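Local coordinates for tumor necrosis factor-inducible gene 6 protein (Homo sapiens, PDB 2PF5) that binds hyaluronan through its Link module and transfers heavy chains from inter-alpha-inhibitor onto hyaluronan during extracellular matrix remodelling, at residues A[11-19]-A[47-55]; A[23-31]-A[87-95]. All coordinates share one frame; numbering follows the deposited sequence.

Contact 1: A[11-19]-A[47-55]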
loop_
_atom_site.group_PDB
_atom_site.type_symbol
_atom_site.label_atom_id
_atom_site.label_comp_id
_atom_site.label_asym_id
_atom_site.label_seq_id
_atom_site.Cartn_x
_atom_site.Cartn_y
_atom_site.Cartn_z
ATOM N N LYS A 11 -12.537 1.380 4.330
ATOM C CA LYS A 11 -11.294 0.701 4.671
ATOM C C LYS A 11 -11.343 -0.786 4.271
ATOM O O LYS A 11 -12.373 -1.449 4.481
ATOM C CB LYS A 11 -11.053 0.828 6.187
ATOM C CG LYS A 11 -9.725 0.201 6.646
ATOM C CD LYS A 11 -9.508 0.397 8.158
ATOM C CE LYS A 11 -8.054 0.089 8.521
ATOM N NZ LYS A 11 -7.814 0.427 9.959
ATOM N N TYR A 12 -10.243 -1.263 3.701
ATOM C CA TYR A 12 -10.024 -2.670 3.304
ATOM C C TYR A 12 -11.122 -3.177 2.363
ATOM O O TYR A 12 -11.867 -4.122 2.680
ATOM C CB TYR A 12 -9.860 -3.597 4.535
ATOM C CG TYR A 12 -8.658 -3.306 5.442
ATOM C CD1 TYR A 12 -7.585 -2.494 5.028
ATOM C CD2 TYR A 12 -8.581 -3.883 6.695
ATOM C CE1 TYR A 12 -6.501 -2.244 5.881
ATOM C CE2 TYR A 12 -7.512 -3.652 7.542
ATOM C CZ TYR A 12 -6.466 -2.852 7.130
ATOM O OH TYR A 12 -5.424 -2.656 8.013
ATOM N N LYS A 13 -11.240 -2.524 1.215
ATOM C CA LYS A 13 -12.258 -2.878 0.247
ATOM C C LYS A 13 -11.700 -2.969 -1.189
ATOM O O LYS A 13 -12.468 -3.056 -2.148
ATOM C CB LYS A 13 -13.435 -1.891 0.377
ATOM C CG LYS A 13 -14.490 -2.384 1.380
ATOM C CD LYS A 13 -15.165 -1.257 2.093
ATOM C CE LYS A 13 -16.121 -1.783 3.170
ATOM N NZ LYS A 13 -17.262 -2.595 2.634
ATOM N N LEU A 14 -10.371 -2.975 -1.340
ATOM C CA LEU A 14 -9.762 -3.119 -2.664
ATOM C C LEU A 14 -9.090 -4.472 -2.843
ATOM O O LEU A 14 -8.262 -4.869 -2.030
ATOM C CB LEU A 14 -8.712 -2.018 -2.959
ATOM C CG LEU A 14 -9.226 -0.570 -2.916
ATOM C CD1 LEU A 14 -8.003 0.356 -2.778
ATOM C CD2 LEU A 14 -10.000 -0.239 -4.139
ATOM N N THR A 15 -9.432 -5.171 -3.932
ATOM C CA THR A 15 -8.670 -6.356 -4.338
ATOM C C THR A 15 -7.351 -5.855 -4.899
ATOM O O THR A 15 -7.186 -4.636 -5.126
ATOM C CB THR A 15 -9.393 -7.174 -5.426
ATOM O OG1 THR A 15 -9.511 -6.359 -6.600
ATOM C CG2 THR A 15 -10.812 -7.633 -4.953
ATOM N N TYR A 16 -6.418 -6.773 -5.151
ATOM C CA TYR A 16 -5.140 -6.406 -5.737
ATOM C C TYR A 16 -5.338 -5.674 -7.067
ATOM O O TYR A 16 -4.754 -4.624 -7.297
ATOM C CB TYR A 16 -4.249 -7.637 -5.960
ATOM C CG TYR A 16 -2.931 -7.296 -6.634
ATOM C CD1 TYR A 16 -2.044 -6.392 -6.031
ATOM C CD2 TYR A 16 -2.571 -7.864 -7.864
ATOM C CE1 TYR A 16 -0.841 -6.049 -6.636
ATOM C CE2 TYR A 16 -1.327 -7.541 -8.477
ATOM C CZ TYR A 16 -0.489 -6.617 -7.853
ATOM O OH TYR A 16 0.739 -6.273 -8.379
ATOM N N ALA A 17 -6.164 -6.244 -7.947
ATOM C CA ALA A 17 -6.400 -5.621 -9.274
ATOM C C ALA A 17 -7.032 -4.236 -9.120
ATOM O O ALA A 17 -6.733 -3.331 -9.904
ATOM C CB ALA A 17 -7.314 -6.539 -10.175
ATOM N N GLU A 18 -7.935 -4.076 -8.156
ATOM C CA GLU A 18 -8.602 -2.797 -7.941
ATOM C C GLU A 18 -7.623 -1.763 -7.392
ATOM O O GLU A 18 -7.634 -0.584 -7.793
ATOM C CB GLU A 18 -9.772 -2.956 -6.979
ATOM C CG GLU A 18 -10.901 -3.735 -7.637
ATOM C CD GLU A 18 -12.039 -4.068 -6.702
ATOM O OE1 GLU A 18 -11.856 -4.101 -5.456
ATOM O OE2 GLU A 18 -13.125 -4.357 -7.254
ATOM N N ALA A 19 -6.808 -2.211 -6.453
ATOM C CA ALA A 19 -5.736 -1.353 -5.913
ATOM C C ALA A 19 -4.812 -0.838 -7.042
ATOM O O ALA A 19 -4.512 0.366 -7.145
ATOM C CB ALA A 19 -4.938 -2.128 -4.894
ATOM N N CYS A 47 -1.355 3.382 9.724
ATOM C CA CYS A 47 -1.698 2.102 10.347
ATOM C C CYS A 47 -2.843 1.430 9.570
ATOM O O CYS A 47 -3.958 1.324 10.061
ATOM C CB CYS A 47 -2.009 2.251 11.840
ATOM S SG CYS A 47 -1.996 0.623 12.685
ATOM N N ALA A 48 -2.542 1.007 8.348
ATOM C CA ALA A 48 -3.530 0.377 7.464
ATOM C C ALA A 48 -2.825 -0.454 6.417
ATOM O O ALA A 48 -2.051 0.072 5.593
ATOM C CB ALA A 48 -4.435 1.446 6.794
ATOM N N ALA A 49 -3.093 -1.760 6.430
ATOM C CA ALA A 49 -2.463 -2.664 5.487
ATOM C C ALA A 49 -2.966 -2.312 4.083
ATOM O O ALA A 49 -4.173 -2.085 3.887
ATOM C CB ALA A 49 -2.819 -4.124 5.847
ATOM N N GLY A 50 -2.059 -2.290 3.120
ATOM C CA GLY A 50 -2.409 -2.037 1.739
ATOM C C GLY A 50 -1.622 -2.867 0.750
ATOM O O GLY A 50 -0.475 -3.214 1.002
ATOM N N TRP A 51 -2.236 -3.125 -0.408
ATOM C CA TRP A 51 -1.546 -3.681 -1.566
ATOM C C TRP A 51 -0.404 -2.770 -2.059
ATOM O O TRP A 51 -0.512 -1.531 -2.063
ATOM C CB TRP A 51 -2.523 -3.900 -2.733
ATOM C CG TRP A 51 -3.601 -4.937 -2.462
ATOM C CD1 TRP A 51 -4.925 -4.705 -2.189
ATOM C CD2 TRP A 51 -3.428 -6.365 -2.474
ATOM N NE1 TRP A 51 -5.586 -5.922 -2.019
ATOM C CE2 TRP A 51 -4.683 -6.945 -2.191
ATOM C CE3 TRP A 51 -2.324 -7.206 -2.697
ATOM C CZ2 TRP A 51 -4.880 -8.350 -2.143
ATOM C CZ3 TRP A 51 -2.502 -8.610 -2.614
ATOM C CH2 TRP A 51 -3.784 -9.160 -2.350
ATOM N N MET A 52 0.666 -3.416 -2.497
ATOM C CA MET A 52 1.789 -2.733 -3.125
ATOM C C MET A 52 2.305 -3.586 -4.267
ATOM O O MET A 52 1.715 -4.619 -4.573
ATOM C CB MET A 52 2.858 -2.356 -2.069
ATOM C CG MET A 52 3.687 -3.526 -1.563
ATOM S SD MET A 52 4.768 -3.123 -0.134
ATOM C CE MET A 52 3.577 -3.245 1.124
ATOM N N ALA A 53 3.395 -3.170 -4.914
ATOM C CA ALA A 53 3.876 -3.866 -6.093
ATOM C C ALA A 53 4.096 -5.367 -5.816
ATOM O O ALA A 53 4.473 -5.791 -4.715
ATOM C CB ALA A 53 5.142 -3.235 -6.613
ATOM N N LYS A 54 3.816 -6.166 -6.835
ATOM C CA LYS A 54 4.052 -7.607 -6.802
ATOM C C LYS A 54 3.007 -8.384 -5.999
ATOM O O LYS A 54 3.131 -9.573 -5.810
ATOM C CB LYS A 54 5.455 -7.925 -6.285
ATOM C CG LYS A 54 6.579 -7.581 -7.222
ATOM C CD LYS A 54 7.898 -8.091 -6.694
ATOM C CE LYS A 54 8.031 -9.607 -6.887
ATOM N NZ LYS A 54 8.797 -10.353 -5.821
ATOM N N GLY A 55 1.989 -7.685 -5.525
ATOM C CA GLY A 55 0.981 -8.259 -4.665
ATOM C C GLY A 55 1.354 -8.459 -3.206
ATOM O O GLY A 55 0.715 -9.209 -2.508
HETATM O O HOH W 1 3.094 -5.079 -9.581
#
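Trp51 lays its indole against the first turn of helix 16-25, and the backbone of Tyr16 is the bump that rests on it: Tyr16 CA stands 3.6 Å from the centroid of the Trp51 five-membered ring and only 9° off the ring normal, a CH-pi contact squarely over the face. Ala19, one turn on, adds a second small knob, with its CB 3.7 Å from Trp51 CB. Trp51 NE1 donates to Leu14 O, 2.9 Å away and close to the ring plane, along a bent path, with Glu86 O as a second, weak acceptor. The Tyr16 ring swings past the indole, its CG turned opposite the backbone N and the two planes at 57°, toward the turn at residues 52-55. There Gly55 CA fits over one face of the Tyr16 ring, 3.9 Å from its centroid, and a water bridges Tyr16 OH to Lys54 N. At the other end, Tyr12 reaches across with its hydroxyl, which accepts a nearly straight bond from Ala49 N (3.0 Å, 162°), while Ala49 CB packs 4.1 Å from Tyr12 CZ. Thr15 and Glu18 form a capping box at the start of the helix. Trp88 meets both Tyr12 and Trp51 edge-to-face, completing an aromatic cluster that joins the loop before helix 16-25, and its first turn, to strand 50-51 in the mixed sheet of the Link module, an alpha/beta hyaluronan-binding fold.

Contact 2: A[23-31]-A[87-95]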
loop_
_atom_site.group_PDB
_atom_site.type_symbol
_atom_site.label_atom_id
_atom_site.label_comp_id
_atom_site.label_asym_id
_atom_site.label_seq_id
_atom_site.Cartn_x
_atom_site.Cartn_y
_atom_site.Cartn_z
ATOM N N CYS A 23 -4.401 3.213 -8.282
ATOM C CA CYS A 23 -3.116 3.959 -8.401
ATOM C C CYS A 23 -2.897 4.455 -9.846
ATOM O O CYS A 23 -2.490 5.612 -10.077
ATOM C CB CYS A 23 -1.930 3.118 -7.865
ATOM S SG CYS A 23 -2.011 2.743 -6.113
ATOM N N GLU A 24 -3.230 3.603 -10.826
ATOM C CA GLU A 24 -3.143 3.975 -12.234
ATOM C C GLU A 24 -4.083 5.122 -12.595
ATOM O O GLU A 24 -3.720 6.066 -13.310
ATOM C CB GLU A 24 -3.423 2.766 -13.139
ATOM C CG GLU A 24 -2.369 1.666 -13.065
ATOM C CD GLU A 24 -2.756 0.415 -13.852
ATOM O OE1 GLU A 24 -3.940 0.304 -14.281
ATOM O OE2 GLU A 24 -1.870 -0.453 -14.038
ATOM N N PHE A 25 -5.296 5.035 -12.070
ATOM C CA PHE A 25 -6.320 6.028 -12.344
ATOM C C PHE A 25 -5.841 7.410 -11.899
ATOM O O PHE A 25 -6.160 8.424 -12.541
ATOM C CB PHE A 25 -7.614 5.653 -11.611
ATOM C CG PHE A 25 -8.723 6.649 -11.781
ATOM C CD1 PHE A 25 -9.246 6.936 -13.034
ATOM C CD2 PHE A 25 -9.300 7.234 -10.667
ATOM C CE1 PHE A 25 -10.306 7.852 -13.188
ATOM C CE2 PHE A 25 -10.368 8.137 -10.806
ATOM C CZ PHE A 25 -10.857 8.449 -12.053
ATOM N N GLU A 26 -5.083 7.437 -10.810
ATOM C CA GLU A 26 -4.648 8.704 -10.230
ATOM C C GLU A 26 -3.317 9.158 -10.809
ATOM O O GLU A 26 -2.759 10.174 -10.364
ATOM C CB GLU A 26 -4.588 8.617 -8.691
ATOM C CG GLU A 26 -6.016 8.569 -8.098
ATOM C CD GLU A 26 -6.092 8.676 -6.564
ATOM O OE1 GLU A 26 -5.040 8.736 -5.893
ATOM O OE2 GLU A 26 -7.237 8.741 -6.039
ATOM N N GLY A 27 -2.826 8.408 -11.796
ATOM C CA GLY A 27 -1.650 8.796 -12.575
ATOM C C GLY A 27 -0.351 8.065 -12.244
ATOM O O GLY A 27 0.692 8.377 -12.820
ATOM N N GLY A 28 -0.414 7.092 -11.340
ATOM C CA GLY A 28 0.763 6.380 -10.873
ATOM C C GLY A 28 0.683 4.877 -11.026
ATOM O O GLY A 28 0.122 4.368 -12.021
ATOM N N HIS A 29 1.290 4.179 -10.066
ATOM C CA HIS A 29 1.369 2.711 -10.007
ATOM C C HIS A 29 1.389 2.344 -8.553
ATOM O O HIS A 29 1.551 3.234 -7.705
ATOM C CB HIS A 29 2.648 2.197 -10.711
ATOM C CG HIS A 29 2.779 2.681 -12.120
ATOM N ND1 HIS A 29 2.076 2.118 -13.172
ATOM C CD2 HIS A 29 3.478 3.718 -12.644
ATOM C CE1 HIS A 29 2.351 2.785 -14.280
ATOM N NE2 HIS A 29 3.193 3.763 -13.983
ATOM N N LEU A 30 1.225 1.056 -8.224
ATOM C CA LEU A 30 1.418 0.626 -6.848
ATOM C C LEU A 30 2.869 0.890 -6.467
ATOM O O LEU A 30 3.815 0.677 -7.286
ATOM C CB LEU A 30 1.122 -0.861 -6.672
ATOM C CG LEU A 30 -0.382 -1.215 -6.761
ATOM C CD1 LEU A 30 -0.486 -2.739 -7.013
ATOM C CD2 LEU A 30 -1.195 -0.770 -5.528
ATOM N N ALA A 31 3.040 1.340 -5.236
ATOM C CA ALA A 31 4.410 1.589 -4.721
ATOM C C ALA A 31 5.132 0.241 -4.591
ATOM O O ALA A 31 4.513 -0.805 -4.243
ATOM C CB ALA A 31 4.328 2.294 -3.381
ATOM N N ARG A 87 -9.239 -8.184 0.358
ATOM C CA ARG A 87 -9.547 -6.733 0.275
ATOM C C ARG A 87 -8.754 -5.932 1.327
ATOM O O ARG A 87 -8.853 -6.168 2.529
ATOM C CB ARG A 87 -11.060 -6.471 0.393
ATOM C CG ARG A 87 -11.868 -7.139 -0.721
ATOM C CD ARG A 87 -13.330 -7.103 -0.382
ATOM N NE ARG A 87 -13.917 -5.946 -1.035
ATOM C CZ ARG A 87 -15.125 -5.447 -0.786
ATOM N NH1 ARG A 87 -15.528 -4.398 -1.484
ATOM N NH2 ARG A 87 -15.915 -5.962 0.156
ATOM N N TRP A 88 -7.946 -4.996 0.837
ATOM C CA TRP A 88 -7.054 -4.216 1.682
ATOM C C TRP A 88 -7.119 -2.776 1.163
ATOM O O TRP A 88 -7.947 -2.447 0.322
ATOM C CB TRP A 88 -5.621 -4.748 1.569
ATOM C CG TRP A 88 -5.414 -6.197 2.108
ATOM C CD1 TRP A 88 -5.187 -7.333 1.369
ATOM C CD2 TRP A 88 -5.428 -6.609 3.482
ATOM N NE1 TRP A 88 -5.020 -8.429 2.205
ATOM C CE2 TRP A 88 -5.171 -8.014 3.505
ATOM C CE3 TRP A 88 -5.611 -5.934 4.699
ATOM C CZ2 TRP A 88 -5.086 -8.741 4.701
ATOM C CZ3 TRP A 88 -5.550 -6.658 5.892
ATOM C CH2 TRP A 88 -5.276 -8.054 5.885
ATOM N N ASP A 89 -6.209 -1.919 1.622
ATOM C CA ASP A 89 -6.114 -0.606 1.017
ATOM C C ASP A 89 -5.067 -0.661 -0.106
ATOM O O ASP A 89 -4.729 -1.748 -0.607
ATOM C CB ASP A 89 -5.806 0.440 2.110
ATOM C CG ASP A 89 -6.989 0.686 3.036
ATOM O OD1 ASP A 89 -8.164 0.377 2.682
ATOM O OD2 ASP A 89 -6.745 1.216 4.140
ATOM N N ALA A 90 -4.523 0.496 -0.491
ATOM C CA ALA A 90 -3.523 0.566 -1.549
ATOM C C ALA A 90 -2.431 1.563 -1.149
ATOM O O ALA A 90 -2.724 2.590 -0.553
ATOM C CB ALA A 90 -4.167 1.007 -2.863
ATOM N N TYR A 91 -1.189 1.234 -1.490
ATOM C CA TYR A 91 -0.058 2.172 -1.417
ATOM C C TYR A 91 0.370 2.494 -2.832
ATOM O O TYR A 91 0.794 1.604 -3.580
ATOM C CB TYR A 91 1.110 1.618 -0.560
ATOM C CG TYR A 91 0.740 1.722 0.877
ATOM C CD1 TYR A 91 0.253 0.604 1.558
ATOM C CD2 TYR A 91 0.771 2.969 1.549
ATOM C CE1 TYR A 91 -0.148 0.696 2.898
ATOM C CE2 TYR A 91 0.358 3.078 2.879
ATOM C CZ TYR A 91 -0.100 1.921 3.546
ATOM O OH TYR A 91 -0.525 1.987 4.852
ATOM N N CYS A 92 0.193 3.763 -3.210
ATOM C CA CYS A 92 0.497 4.243 -4.542
ATOM C C CYS A 92 1.821 5.028 -4.584
ATOM O O CYS A 92 2.199 5.709 -3.624
ATOM C CB CYS A 92 -0.584 5.197 -5.024
ATOM S SG CYS A 92 -2.258 4.532 -5.148
ATOM N N TYR A 93 2.460 4.971 -5.743
ATOM C CA TYR A 93 3.617 5.816 -6.060
ATOM C C TYR A 93 3.310 6.704 -7.276
ATOM O O TYR A 93 2.990 6.205 -8.367
ATOM C CB TYR A 93 4.854 4.961 -6.313
ATOM C CG TYR A 93 6.057 5.832 -6.661
ATOM C CD1 TYR A 93 6.539 6.774 -5.739
ATOM C CD2 TYR A 93 6.696 5.726 -7.881
ATOM C CE1 TYR A 93 7.629 7.608 -6.048
ATOM C CE2 TYR A 93 7.828 6.562 -8.209
ATOM C CZ TYR A 93 8.274 7.475 -7.254
ATOM O OH TYR A 93 9.336 8.312 -7.521
ATOM N N ASN A 94 3.374 8.020 -7.074
ATOM C CA ASN A 94 3.206 8.983 -8.169
ATOM C C ASN A 94 4.231 10.100 -7.946
ATOM O O ASN A 94 3.941 11.014 -7.187
ATOM C CB ASN A 94 1.796 9.572 -8.138
ATOM C CG ASN A 94 1.422 10.290 -9.410
ATOM O OD1 ASN A 94 2.233 10.998 -10.019
ATOM N ND2 ASN A 94 0.170 10.159 -9.797
ATOM N N PRO A 95 5.404 10.041 -8.598
ATOM C CA PRO A 95 6.468 11.058 -8.334
ATOM C C PRO A 95 6.206 12.459 -8.908
ATOM O O PRO A 95 5.354 12.615 -9.785
ATOM C CB PRO A 95 7.692 10.453 -9.015
ATOM C CG PRO A 95 7.117 9.701 -10.179
ATOM C CD PRO A 95 5.837 9.064 -9.616
#
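Cys23, on the last turn of helix 16-25, overlaps Cys92 of strand 89-93 through a disulfide, with Cys23 SG 2.0 Å from Cys92 SG and a chi3 of -83°, close to the 90° magnitude of a relaxed bridge. Each sulfur lies anti to its own carbonyl carbon, which brings the two side chains together between helix and strand. Ala90 CB, two residues before Cys92, packs 4.3 Å from Cys23 SG. After the helix the chain turns back through a Schellman motif at Gly27 and pairs with the same strand. His29 and Tyr93 form an antiparallel hydrogen-bonded pair: Tyr93 N donates to His29 O at 2.8 Å, and His29 N returns a bond of 3.1 Å to Tyr93 O. Leu30 and Cys92 follow as a non-hydrogen-bonded pair, and Ala31 N then donates to Tyr91 O at 2.8 Å. With no side chain, Gly28 brings its CA to 3.4 Å from Tyr93 O, a CA-H...O contact. The methyl of Ala31 fits between the roots of two tyrosines, its CB 4.0 Å from Tyr93 CB. Asn94 ND2 comes 3.3 Å from Gly27 C, and its angle to Glu26 O is too poor for a hydrogen bond. Glu26 itself points its carboxylate elsewhere, to a salt bridge with Arg5. The chemistry is thus one covalent tie beside three backbone bonds, which implies that the end of helix 16-25 and strand 29-30 are both fixed to strand 89-93.

Both contacts draw on helix 16-25, contact 1 at its first turn and contact 2 at its last, and each has a buried centre (Trp51 and Ala19; Cys23, Cys92, Leu30 and Ala31) with exposed edges (Lys11 and Lys54; His29 and Gly27). They reach one sheet, in which strands 50-51 and 89-93 are parallel neighbours. Contact 1 depends on aromatic faces and on side-chain groups that bond to backbone; contact 2 on strand pairing and a disulfide. The two join directly: Ala48 O lies 2.6 Å from Tyr91 OH and Ala53 N 2.7 Å from Ala31 O, both probable hydrogen bonds. The four ranges run 11-19, 23-31, 47-55, 87-95, so the contacts interlock within a single Link module.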